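Local coordinates for phosphatidylinositol 4,5-bisphosphate-binding protein SLM1 (Saccharomyces cerevisiae, PDB 4A6H), which binds phosphatidylinositol 4,5-bisphosphate at the membrane and, together with SLM2, acts as an effector of TORC2 and calcineurin signalling in actin polarization, at residues Ser105-Ser108 with Trp109-Asn112. Residues are numbered along the deposited sequence; the frame is centred on the assembly and turned at random.
Sequences SMMS and WFDN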
loop_
_atom_site.group_PDB
_atom_site.type_symbol
_atom_site.label_atom_id
_atom_site.label_comp_id
_atom_site.label_asym_id
_atom_site.label_seq_id
_atom_site.Cartn_x
_atom_site.Cartn_y
_atom_site.Cartn_z
ATOM N N SER A 105 14.331 -16.428 2.413
ATOM C CA SER A 105 12.970 -16.054 2.768
ATOM C C SER A 105 13.007 -14.978 3.840
ATOM O O SER A 105 12.248 -14.006 3.791
ATOM C CB SER A 105 12.187 -17.262 3.272
ATOM O OG SER A 105 10.897 -16.873 3.704
ATOM N N MET A 106 13.883 -15.172 4.822
ATOM C CA MET A 106 14.022 -14.190 5.884
ATOM C C MET A 106 14.369 -12.828 5.296
ATOM O O MET A 106 13.816 -11.803 5.707
ATOM C CB MET A 106 15.074 -14.640 6.903
ATOM C CG MET A 106 15.416 -13.607 7.977
ATOM S SD MET A 106 16.559 -12.325 7.429
ATOM C CE MET A 106 18.083 -13.261 7.460
ATOM N N MET A 107 15.276 -12.802 4.322
ATOM C CA MET A 107 15.692 -11.525 3.768
ATOM C C MET A 107 14.577 -10.872 2.955
ATOM O O MET A 107 14.465 -9.650 2.926
ATOM C CB MET A 107 16.967 -11.663 2.940
ATOM C CG MET A 107 18.234 -11.847 3.787
ATOM S SD MET A 107 18.529 -10.513 4.971
ATOM C CE MET A 107 18.855 -9.123 3.887
ATOM N N SER A 108 13.736 -11.680 2.324
ATOM C CA SER A 108 12.555 -11.126 1.660
ATOM C C SER A 108 11.629 -10.426 2.668
ATOM O O SER A 108 11.174 -9.308 2.432
ATOM C CB SER A 108 11.809 -12.204 0.880
ATOM O OG SER A 108 10.635 -11.678 0.284
ATOM N N TRP A 109 11.368 -11.077 3.800
ATOM C CA TRP A 109 10.575 -10.452 4.855
ATOM C C TRP A 109 11.265 -9.194 5.386
ATOM O O TRP A 109 10.634 -8.145 5.539
ATOM C CB TRP A 109 10.357 -11.432 6.006
ATOM C CG TRP A 109 9.279 -12.442 5.748
ATOM C CD1 TRP A 109 9.444 -13.751 5.396
ATOM C CD2 TRP A 109 7.865 -12.210 5.799
ATOM N NE1 TRP A 109 8.216 -14.357 5.246
ATOM C CE2 TRP A 109 7.231 -13.437 5.501
ATOM C CE3 TRP A 109 7.071 -11.100 6.113
ATOM C CZ2 TRP A 109 5.839 -13.570 5.471
ATOM C CZ3 TRP A 109 5.688 -11.238 6.081
ATOM C CH2 TRP A 109 5.094 -12.462 5.767
ATOM N N PHE A 110 12.560 -9.312 5.680
ATOM C CA PHE A 110 13.314 -8.225 6.280
ATOM C C PHE A 110 13.304 -7.011 5.370
ATOM O O PHE A 110 12.999 -5.912 5.814
ATOM C CB PHE A 110 14.762 -8.664 6.554
ATOM C CG PHE A 110 15.587 -7.619 7.257
ATOM C CD1 PHE A 110 15.621 -7.561 8.645
ATOM C CD2 PHE A 110 16.298 -6.677 6.530
ATOM C CE1 PHE A 110 16.371 -6.586 9.297
ATOM C CE2 PHE A 110 17.048 -5.705 7.175
ATOM C CZ PHE A 110 17.080 -5.660 8.562
ATOM N N ASP A 111 13.608 -7.209 4.092
ATOM C CA ASP A 111 13.692 -6.060 3.181
ATOM C C ASP A 111 12.326 -5.439 2.871
ATOM O O ASP A 111 12.203 -4.214 2.777
ATOM C CB ASP A 111 14.401 -6.423 1.881
ATOM C CG ASP A 111 15.869 -6.709 2.073
ATOM O OD1 ASP A 111 16.469 -6.178 3.029
ATOM O OD2 ASP A 111 16.416 -7.475 1.256
ATOM N N ASN A 112 11.291 -6.272 2.747
ATOM C CA ASN A 112 9.944 -5.753 2.561
ATOM C C ASN A 112 9.474 -4.949 3.775
ATOM O O ASN A 112 8.846 -3.908 3.630
ATOM C CB ASN A 112 8.961 -6.876 2.216
ATOM C CG ASN A 112 8.945 -7.201 0.734
ATOM O OD1 ASN A 112 8.165 -6.626 -0.024
ATOM N ND2 ASN A 112 9.808 -8.120 0.313
#
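The carboxamide of N112 folds back along the helix onto the carbonyl of S108, its ND2 donating to S108 O at 2.8 Å with an N-H...O angle of 165°. That oxygen also accepts the regular i to i+4 bond from N112 N; the two donors arrive from opposite faces of the carbonyl plane, and the acceptor lies almost in the plane of the amide, so this bond probably helps to hold the group's rotation. One turn earlier, with CG anti to its own carbonyl carbon (chi1 -79°), the W109 indole leans back along the helix, and its turn about CB-CG brings CD1 to 3.2 Å from S105 O. M106 and F110 run side by side in the same direction, M106 SD 4.2 Å from F110 CB. The doubly bent M107 chain makes an oblique Met-aromatic contact, its SD 5.3 Å from the centroid of the F110 ring. In this C-terminal helix of the PH domain, M106, W109 and F110 pack on F80 of strand 79-84, and H62 of strand 57-62 meets the F110 ring edge-to-face. K8 NZ hydrogen-bonds S108 OG, and K8 makes a cation-pi contact with W109, which also touches Y27 of strand 21-29.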